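Local atomic coordinates of GH86A beta-porphyranase (Bacteroides plebeius, PDB entry 4AW7), a protein that cleaves the sulfated red-seaweed polysaccharide porphyran at beta-D-galactose-(1->4)-alpha-L-galactose-6-sulfate linkages, releasing mainly a sulfated disaccharide. Residues A[82-85]-A[86-89]; A[161-164]-A[165-169]; A[182-185]-A[186-190]. One frame throughout, in Å; residues are numbered along the deposited sequence. Where two conformers were deposited one is given.

Contact 1. Residues A[82-85]-A[86-89]; sequences THEV and GKYP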
ATOM      1  N   THR A  82      13.940  -5.443  32.339  1.00 23.99           N
ATOM      2  CA  THR A  82      13.179  -5.524  33.601  1.00 23.48           C
ATOM      3  C   THR A  82      12.464  -6.854  33.785  1.00 23.60           C
ATOM      4  O   THR A  82      12.092  -7.216  34.922  1.00 23.46           O
ATOM      5  CB  THR A  82      12.139  -4.405  33.720  1.00 22.34           C
ATOM      6  OG1 THR A  82      11.093  -4.639  32.755  1.00 18.41           O
ATOM      7  CG2 THR A  82      12.738  -3.031  33.479  1.00 21.95           C
ATOM      8  N   HIS A  83      12.235  -7.555  32.680  1.00 20.87           N
ATOM      9  CA  HIS A  83      11.458  -8.806  32.629  1.00 21.27           C
ATOM     10  C   HIS A  83      10.056  -8.663  33.236  1.00 19.85           C
ATOM     11  O   HIS A  83       9.460  -9.641  33.716  1.00 20.57           O
ATOM     12  CB  HIS A  83      12.277  -9.984  33.190  1.00 23.44           C
ATOM     13  CG  HIS A  83      13.538 -10.234  32.407  1.00 27.69           C
ATOM     14  ND1 HIS A  83      13.545 -10.892  31.192  1.00 34.62           N
ATOM     15  CD2 HIS A  83      14.823  -9.867  32.640  1.00 33.20           C
ATOM     16  CE1 HIS A  83      14.784 -10.953  30.732  1.00 36.30           C
ATOM     17  NE2 HIS A  83      15.577 -10.341  31.592  1.00 36.24           N
ATOM     18  N   GLU A  84       9.491  -7.471  33.141  1.00 17.68           N
ATOM     19  CA  GLU A  84       8.138  -7.224  33.593  1.00 18.27           C
ATOM     20  C   GLU A  84       7.465  -6.256  32.633  1.00 16.36           C
ATOM     21  O   GLU A  84       7.953  -5.154  32.434  1.00 15.98           O
ATOM     22  CB  GLU A  84       8.138  -6.603  34.991  1.00 20.56           C
ATOM     23  CG  GLU A  84       8.478  -7.498  36.161  1.00 26.09           C
ATOM     24  CD  GLU A  84       8.198  -6.778  37.485  1.00 31.67           C
ATOM     25  OE1 GLU A  84       7.013  -6.487  37.777  1.00 37.24           O
ATOM     26  OE2 GLU A  84       9.163  -6.453  38.197  1.00 37.79           O
ATOM     27  N   VAL A  85       6.275  -6.634  32.156  1.00 14.29           N
ATOM     28  CA  VAL A  85       5.489  -5.766  31.295  1.00 14.20           C
ATOM     29  C   VAL A  85       5.167  -4.477  32.035  1.00 14.86           C
ATOM     30  O   VAL A  85       4.893  -4.504  33.247  1.00 15.82           O
ATOM     31  CB  VAL A  85       4.210  -6.470  30.792  1.00 13.50           C
ATOM     32  CG1 VAL A  85       3.256  -6.833  31.932  1.00 13.97           C
ATOM     33  CG2 VAL A  85       3.516  -5.604  29.763  1.00 14.37           C
ATOM     34  N   GLY A  86       5.202  -3.346  31.341  1.00 14.83           N
ATOM     35  CA  GLY A  86       4.811  -2.099  31.913  1.00 15.27           C
ATOM     36  C   GLY A  86       5.756  -1.495  32.924  1.00 16.51           C
ATOM     37  O   GLY A  86       5.361  -0.510  33.574  1.00 18.48           O
ATOM     38  N   LYS A  87       6.941  -2.078  33.052  1.00 16.73           N
ATOM     39  CA  LYS A  87       7.977  -1.547  33.940  1.00 18.33           C
ATOM     40  C   LYS A  87       9.219  -1.233  33.096  1.00 18.09           C
ATOM     41  O   LYS A  87       9.729  -2.096  32.373  1.00 17.88           O
ATOM     42  CB  LYS A  87       8.291  -2.578  35.006  1.00 19.90           C
ATOM     43  CG  LYS A  87       7.089  -3.042  35.846  1.00 25.78           C
ATOM     44  CD  LYS A  87       6.780  -2.188  37.084  1.00 32.10           C
ATOM     45  CE  LYS A  87       5.798  -1.060  36.801  1.00 34.39           C
ATOM     46  NZ  LYS A  87       4.806  -0.895  37.909  1.00 36.99           N
ATOM     47  N   TYR A  88       9.723  -0.004  33.233  1.00 17.81           N
ATOM     48  CA  TYR A  88      10.736   0.539  32.316  1.00 18.40           C
ATOM     49  C   TYR A  88      12.029   0.873  33.064  1.00 19.33           C
ATOM     50  O   TYR A  88      11.992   1.308  34.232  1.00 20.77           O
ATOM     51  CB  TYR A  88      10.152   1.741  31.560  1.00 18.14           C
ATOM     52  CG  TYR A  88       8.849   1.340  30.926  1.00 15.88           C
ATOM     53  CD1 TYR A  88       8.815   0.371  29.929  1.00 15.66           C
ATOM     54  CD2 TYR A  88       7.654   1.869  31.356  1.00 15.02           C
ATOM     55  CE1 TYR A  88       7.612  -0.069  29.383  1.00 15.24           C
ATOM     56  CE2 TYR A  88       6.457   1.472  30.792  1.00 15.16           C
ATOM     57  CZ  TYR A  88       6.442   0.463  29.815  1.00 13.79           C
ATOM     58  OH  TYR A  88       5.235   0.037  29.270  1.00 15.13           O
ATOM     59  N   PRO A  89      13.173   0.567  32.431  1.00 19.90           N
ATOM     60  CA  PRO A  89      14.484   0.832  33.051  1.00 20.87           C
ATOM     61  C   PRO A  89      14.822   2.306  32.894  1.00 22.71           C
ATOM     62  O   PRO A  89      14.042   3.065  32.340  1.00 22.66           O
ATOM     63  CB  PRO A  89      15.417  -0.042  32.242  1.00 20.90           C
ATOM     64  CG  PRO A  89      14.819   0.093  30.822  1.00 19.88           C
ATOM     65  CD  PRO A  89      13.313   0.030  31.067  1.00 19.76           C
TER
HETATM   66  O   HOH W   1       8.995  -3.827  30.278  1.00 15.86           O
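The Thr82 hydroxyl donates to the carbonyl of Lys87, OG1 to O at 2.9 Å, closing the neck of a tight loop. The donor stands above the plane of that carbonyl, 39° out of it. The same OG1 also accepts from the backbone N of Glu84 at 3.3 Å, an ST turn that ties the helix end to the loop. With chi1 at 69°, OG1 is flanked by the residue's own N and C, which turns it inward to serve both partners and leaves CG2 lying against Pro89, 3.9 Å from its CD. A valine here would probably leave the Lys87 carbonyl without its hydroxyl donor and the Glu84 N without its acceptor, freeing the neck to open. Farther round, Lys87 N returns to Glu84 O at 3.3 Å, closing a type II beta turn whose third position is Gly86. The positive phi of Gly86 (72°) suits that place, and a CB would run into the carbonyl O of Val85. Water 1 fills in between the arms, donating to Glu84 O at 2.7 Å and to Lys87 O at 2.8 Å, so that each carbonyl takes two donors. Over the outside, the aliphatic parts of Glu84 and Lys87 touch, CB to CG at 3.8 Å, while the charged ends stay apart. Tyr88 brings one ring face against Gly86 C, near the rim of the ring, and stacks on Trp126 of helix 120-132. Pro89 rests on Lys81. The whole is a chain reversal built from an ST turn and a type II turn after helix 74-82, at the surface, next to the substrate-binding Lys81.

Contact 2. Residues A[161-164]-A[165-169]; sequences QAMR and ELMVD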
ATOM      1  N   GLN A 161     -13.303  -5.970  23.284  1.00 12.61           N
ATOM      2  CA  GLN A 161     -13.414  -4.544  23.045  1.00 13.01           C
ATOM      3  C   GLN A 161     -12.575  -3.751  24.029  1.00 11.63           C
ATOM      4  O   GLN A 161     -11.925  -2.775  23.645  1.00 10.98           O
ATOM      5  CB  GLN A 161     -14.892  -4.100  23.130  1.00 15.35           C
ATOM      6  CG  GLN A 161     -15.126  -2.583  22.875  1.00 19.54           C
ATOM      7  CD  GLN A 161     -16.595  -2.176  22.822  1.00 24.50           C
ATOM      8  OE1 GLN A 161     -17.456  -2.954  22.385  1.00 30.38           O
ATOM      9  NE2 GLN A 161     -16.883  -0.942  23.246  1.00 28.02           N
ATOM     10  N   ALA A 162     -12.594  -4.111  25.311  1.00 11.37           N
ATOM     11  CA  ALA A 162     -11.813  -3.388  26.289  1.00 11.32           C
ATOM     12  C   ALA A 162     -10.320  -3.449  25.947  1.00  9.95           C
ATOM     13  O   ALA A 162      -9.624  -2.459  26.148  1.00 10.94           O
ATOM     14  CB  ALA A 162     -12.095  -3.942  27.727  1.00 12.34           C
ATOM     15  N   MET A 163      -9.822  -4.586  25.496  1.00 10.00           N
ATOM     16  CA  MET A 163      -8.425  -4.666  25.076  1.00  9.39           C
ATOM     17  C   MET A 163      -8.170  -3.909  23.787  1.00  9.17           C
ATOM     18  O   MET A 163      -7.120  -3.266  23.680  1.00  9.51           O
ATOM     19  CB  MET A 163      -7.942  -6.112  24.986  1.00  9.89           C
ATOM     20  CG  MET A 163      -6.518  -6.238  24.513  1.00  9.33           C
ATOM     21  SD  MET A 163      -5.302  -5.269  25.424  1.00 10.82           S
ATOM     22  CE  MET A 163      -4.612  -6.467  26.571  1.00 12.59           C
ATOM     23  N   ARG A 164      -9.078  -3.951  22.829  1.00  9.33           N
ATOM     24  CA  ARG A 164      -8.878  -3.096  21.622  0.50  9.53           C
ATOM     25  C   ARG A 164      -8.738  -1.648  22.010  1.00 10.11           C
ATOM     26  O   ARG A 164      -7.854  -0.936  21.535  1.00 10.36           O
ATOM     27  CB  ARG A 164     -10.032  -3.196  20.619  0.50 10.08           C
ATOM     28  CG  ARG A 164     -10.081  -4.523  19.913  0.50  9.20           C
ATOM     29  CD  ARG A 164     -11.169  -4.638  18.807  0.50 11.53           C
ATOM     30  NE  ARG A 164     -12.585  -4.728  19.277  0.50 14.82           N
ATOM     31  CZ  ARG A 164     -13.220  -5.834  19.706  0.50 12.71           C
ATOM     32  NH1 ARG A 164     -12.606  -6.990  19.849  0.50 15.21           N
ATOM     33  NH2 ARG A 164     -14.478  -5.764  20.121  0.50 15.30           N
ATOM     34  N   GLU A 165      -9.579  -1.206  22.951  1.00 10.76           N
ATOM     35  CA  GLU A 165      -9.523   0.165  23.416  1.00 11.01           C
ATOM     36  C   GLU A 165      -8.207   0.479  24.149  1.00 10.99           C
ATOM     37  O   GLU A 165      -7.612   1.543  23.965  1.00 10.61           O
ATOM     38  CB  GLU A 165     -10.742   0.508  24.286  1.00 11.27           C
ATOM     39  CG  GLU A 165     -12.032   0.552  23.502  1.00 13.95           C
ATOM     40  CD  GLU A 165     -13.283   0.631  24.330  1.00 16.65           C
ATOM     41  OE1 GLU A 165     -13.179   0.560  25.570  1.00 21.16           O
ATOM     42  OE2 GLU A 165     -14.368   0.736  23.738  1.00 21.18           O
ATOM     43  N   LEU A 166      -7.733  -0.441  24.982  1.00  9.89           N
ATOM     44  CA  LEU A 166      -6.441  -0.287  25.664  1.00 10.39           C
ATOM     45  C   LEU A 166      -5.298  -0.207  24.628  1.00  9.98           C
ATOM     46  O   LEU A 166      -4.395   0.639  24.760  1.00 10.33           O
ATOM     47  CB  LEU A 166      -6.220  -1.448  26.646  1.00 10.10           C
ATOM     48  CG  LEU A 166      -4.885  -1.450  27.420  1.00 11.13           C
ATOM     49  CD1 LEU A 166      -4.775  -0.150  28.262  1.00 14.99           C
ATOM     50  CD2 LEU A 166      -4.790  -2.678  28.278  1.00 11.98           C
ATOM     51  N   MET A 167      -5.339  -1.037  23.603  1.00  9.56           N
ATOM     52  CA  MET A 167      -4.304  -1.013  22.550  1.00  9.17           C
ATOM     53  C   MET A 167      -4.315   0.335  21.830  1.00  9.53           C
ATOM     54  O   MET A 167      -3.249   0.886  21.518  1.00 10.19           O
ATOM     55  CB  MET A 167      -4.577  -2.166  21.603  1.00  9.38           C
ATOM     56  CG  MET A 167      -4.235  -3.511  22.170  1.00  8.93           C
ATOM     57  SD  MET A 167      -4.966  -4.868  21.195  1.00  9.84           S
ATOM     58  CE  MET A 167      -3.951  -6.256  21.745  1.00 10.75           C
ATOM     59  N   VAL A 168      -5.492   0.865  21.571  1.00  9.47           N
ATOM     60  CA  VAL A 168      -5.598   2.168  20.940  1.00  9.26           C
ATOM     61  C   VAL A 168      -5.074   3.267  21.866  1.00  9.78           C
ATOM     62  O   VAL A 168      -4.387   4.186  21.420  1.00  9.97           O
ATOM     63  CB  VAL A 168      -7.017   2.449  20.439  1.00 10.13           C
ATOM     64  CG1 VAL A 168      -7.159   3.859  19.864  1.00 11.55           C
ATOM     65  CG2 VAL A 168      -7.418   1.399  19.368  1.00 10.83           C
ATOM     66  N   ASP A 169      -5.374   3.181  23.176  1.00 10.29           N
ATOM     67  CA  ASP A 169      -4.876   4.155  24.132  1.00 10.59           C
ATOM     68  C   ASP A 169      -3.341   4.121  24.227  1.00 10.28           C
ATOM     69  O   ASP A 169      -2.705   5.154  24.424  1.00 11.41           O
ATOM     70  CB  ASP A 169      -5.512   3.903  25.501  1.00 10.91           C
ATOM     71  CG  ASP A 169      -6.955   4.306  25.574  1.00 13.45           C
ATOM     72  OD1 ASP A 169      -7.454   5.069  24.716  1.00 15.00           O
ATOM     73  OD2 ASP A 169      -7.624   3.856  26.557  1.00 17.08           O
TER
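Gln161 reaches along the helix surface to Glu165 one turn on, its NE2 donating to OE2 at 3.1 Å. The bond is nearly straight, 162° at the hydrogen. OE2 lies close to the plane of the Gln161 amide, yet NE2 meets it from above the carboxylate plane, which is turned 71° from the amide. Gln161 holds CG opposite its backbone N (chi1 -179°) and runs on extended, which carries the amide out to Glu165. The main chains of the pair are bonded too, Glu165 N to Gln161 O at 2.9 Å, and the same helical pattern repeats from Leu166 to Ala162, Met167 to Met163 and Val168 to Arg164. The second carboxylate oxygen of Glu165 has a long, weak ion pair with Arg218, which also forms a salt bridge with Asp169. On another flank the contact is apolar. Met163 is bent about both CB-CG and CG-SD and sets SD 3.9 Å from CD2 of Leu166, while its CG lies 3.8 Å from CE of Met167. The extended Met167 starts with CG 3.3 Å from the carbonyl O of Met163 and then passes the thioether of that residue. Val168 turns CG2 to Arg164 O at 3.2 Å and packs on Phe215 and Ala219 of helix 212-219. The chemistry is divided: the thioethers of Met163 and Met167 pack together on one flank, while elsewhere a neutral amide grips a carboxylate without cancelling its charge, which the nearby arginine would probably help to keep ionised.

Contact 3. Residues A[182-185]-A[186-190]; sequences PRLN and GKMKV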
ATOM      1  N   PRO A 182      10.648  17.668  21.883  1.00 18.14           N
ATOM      2  CA  PRO A 182      11.209  18.437  20.748  1.00 18.25           C
ATOM      3  C   PRO A 182      12.405  17.771  20.056  1.00 17.22           C
ATOM      4  O   PRO A 182      12.707  18.110  18.911  1.00 19.24           O
ATOM      5  CB  PRO A 182      11.623  19.782  21.384  1.00 19.83           C
ATOM      6  CG  PRO A 182      11.650  19.504  22.861  1.00 21.52           C
ATOM      7  CD  PRO A 182      10.662  18.443  23.140  1.00 18.74           C
ATOM      8  N   ARG A 183      13.073  16.840  20.719  1.00 17.06           N
ATOM      9  CA  ARG A 183      14.159  16.089  20.078  1.00 16.94           C
ATOM     10  C   ARG A 183      13.665  15.087  19.033  1.00 16.23           C
ATOM     11  O   ARG A 183      14.402  14.710  18.131  1.00 18.62           O
ATOM     12  CB  ARG A 183      15.011  15.378  21.095  1.00 16.97           C
ATOM     13  CG  ARG A 183      15.902  16.346  21.840  1.00 18.31           C
ATOM     14  CD  ARG A 183      16.630  15.704  22.962  1.00 19.04           C
ATOM     15  NE  ARG A 183      17.488  14.546  22.691  1.00 19.42           N
ATOM     16  CZ  ARG A 183      18.685  14.598  22.102  1.00 19.36           C
ATOM     17  NH1 ARG A 183      19.176  15.744  21.642  1.00 21.50           N
ATOM     18  NH2 ARG A 183      19.395  13.499  21.998  1.00 17.26           N
ATOM     19  N   LEU A 184      12.422  14.633  19.179  1.00 15.68           N
ATOM     20  CA  LEU A 184      11.840  13.636  18.247  1.00 14.46           C
ATOM     21  C   LEU A 184      10.812  14.201  17.288  1.00 14.83           C
ATOM     22  O   LEU A 184      10.645  13.670  16.187  1.00 14.72           O
ATOM     23  CB  LEU A 184      11.156  12.550  19.065  1.00 14.27           C
ATOM     24  CG  LEU A 184      12.055  11.794  20.014  1.00 14.13           C
ATOM     25  CD1 LEU A 184      11.271  10.776  20.844  1.00 14.32           C
ATOM     26  CD2 LEU A 184      13.210  11.108  19.290  1.00 15.00           C
ATOM     27  N   ASN A 185      10.090  15.247  17.689  1.00 14.87           N
ATOM     28  CA  ASN A 185       8.991  15.792  16.909  1.00 16.16           C
ATOM     29  C   ASN A 185       9.531  16.265  15.562  1.00 17.72           C
ATOM     30  O   ASN A 185      10.510  17.035  15.498  1.00 19.17           O
ATOM     31  CB  ASN A 185       8.314  16.946  17.664  1.00 16.07           C
ATOM     32  CG  ASN A 185       6.987  17.406  17.041  1.00 16.90           C
ATOM     33  OD1 ASN A 185       6.698  18.605  16.988  1.00 24.26           O
ATOM     34  ND2 ASN A 185       6.184  16.467  16.577  1.00 16.20           N
ATOM     35  N   GLY A 186       8.919  15.789  14.483  1.00 18.45           N
ATOM     36  CA  GLY A 186       9.379  16.087  13.130  1.00 19.48           C
ATOM     37  C   GLY A 186      10.353  15.073  12.548  1.00 19.76           C
ATOM     38  O   GLY A 186      10.522  15.045  11.320  1.00 23.39           O
ATOM     39  N   LYS A 187      11.042  14.305  13.398  1.00 16.75           N
ATOM     40  CA  LYS A 187      12.008  13.283  12.993  1.00 16.71           C
ATOM     41  C   LYS A 187      11.418  11.882  12.907  1.00 14.86           C
ATOM     42  O   LYS A 187      11.676  11.146  11.959  1.00 16.70           O
ATOM     43  CB  LYS A 187      13.209  13.233  13.948  1.00 17.51           C
ATOM     44  CG  LYS A 187      14.142  14.334  13.689  1.00 21.30           C
ATOM     45  CD  LYS A 187      15.395  14.192  14.445  1.00 21.86           C
ATOM     46  CE  LYS A 187      16.309  15.304  13.976  1.00 24.25           C
ATOM     47  NZ  LYS A 187      17.508  15.263  14.736  1.00 25.44           N
ATOM     48  N   MET A 188      10.617  11.524  13.892  1.00 13.38           N
ATOM     49  CA  MET A 188       9.940  10.223  13.913  1.00 12.84           C
ATOM     50  C   MET A 188       8.499  10.405  13.603  1.00 13.37           C
ATOM     51  O   MET A 188       7.857  11.288  14.136  1.00 17.37           O
ATOM     52  CB  MET A 188      10.008   9.604  15.308  1.00 13.79           C
ATOM     53  CG  MET A 188      11.387   9.293  15.725  1.00 15.15           C
ATOM     54  SD  MET A 188      11.449   8.379  17.273  1.00 15.26           S
ATOM     55  CE  MET A 188      10.444   6.967  16.795  1.00 13.62           C
ATOM     56  N   LYS A 189       7.972   9.539  12.776  1.00 10.29           N
ATOM     57  CA  LYS A 189       6.553   9.512  12.453  1.00 10.76           C
ATOM     58  C   LYS A 189       5.922   8.301  13.104  1.00 11.10           C
ATOM     59  O   LYS A 189       6.454   7.209  13.028  1.00 12.42           O
ATOM     60  CB  LYS A 189       6.346   9.426  10.960  1.00 11.78           C
ATOM     61  CG  LYS A 189       6.936  10.547  10.161  1.00 19.30           C
ATOM     62  CD  LYS A 189       6.393  11.882  10.425  1.00 24.81           C
ATOM     63  CE  LYS A 189       7.381  12.976   9.918  1.00 28.13           C
ATOM     64  NZ  LYS A 189       7.899  12.659   8.578  1.00 30.34           N
ATOM     65  N   VAL A 190       4.783   8.524  13.762  1.00  8.81           N
ATOM     66  CA  VAL A 190       4.066   7.463  14.438  1.00  8.58           C
ATOM     67  C   VAL A 190       2.876   7.037  13.582  1.00  8.23           C
ATOM     68  O   VAL A 190       2.118   7.874  13.139  1.00  9.14           O
ATOM     69  CB  VAL A 190       3.647   7.877  15.877  1.00  9.77           C
ATOM     70  CG1 VAL A 190       2.995   6.704  16.564  1.00 10.59           C
ATOM     71  CG2 VAL A 190       4.852   8.379  16.668  1.00 10.72           C
TER
HETATM   72  O   HOH W   2      16.740  15.884  17.393  1.00 26.23           O
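Lys187 lies back over the carbonyls of Arg183 and Leu184 in a turn whose middle residues, Asn185 and Gly186, have type II backbone angles. This is the loop leading from helix 160-179 into strand 189-195, a helix-to-strand link of the parallel catalytic barrel. CB of the lysine rests 3.4 Å from Leu184 O; CG is set beside the backbone N (chi1 -77°), and the chain then extends to NZ. On the way CD passes Arg183 O at 3.9 Å, and NZ donates to water 2 at 2.8 Å and to the carbonyl of Ile98. Water 2 in turn donates to Arg183 O, bridging the lysine tip to the residue just before the turn. Gly186 is required at its place, since a CB would collide with Asn185 O. Leu184 and Met188 run alongside each other into the interior, CD2 to SD at 3.8 Å, against Tyr131 of helix 120-132. The Arg183 guanidinium is held elsewhere, by the carbonyls of Gly96 and Ser132. Leu184 O takes two backbone donors: Lys187 N at 2.9 Å from above the carbonyl plane, and Met188 N at 3.1 Å nearly along the C=O axis.

How the contacts relate
The three contacts follow one another along the chain and none touches another. Contacts 2 and 3 flank one link of the barrel, on helix 160-179 and at the entry to strand 189-195, with nearest atoms about 9 Å apart. The Arg164 and Met188 side chains each lie about 8 Å from a bound potassium ion, but not the same one. Contact 1 lies about 9 Å from contact 2 at their nearest atoms and is nearer the bound oligosaccharide: the Pro89 side chain is about 8 Å from a sulfated galactose, that of Met167 about 13 Å. The Met167 side chain is about 9 Å from that of Glu146, the probable proton donor, whereas contact 3 lies away from the substrate-binding residues.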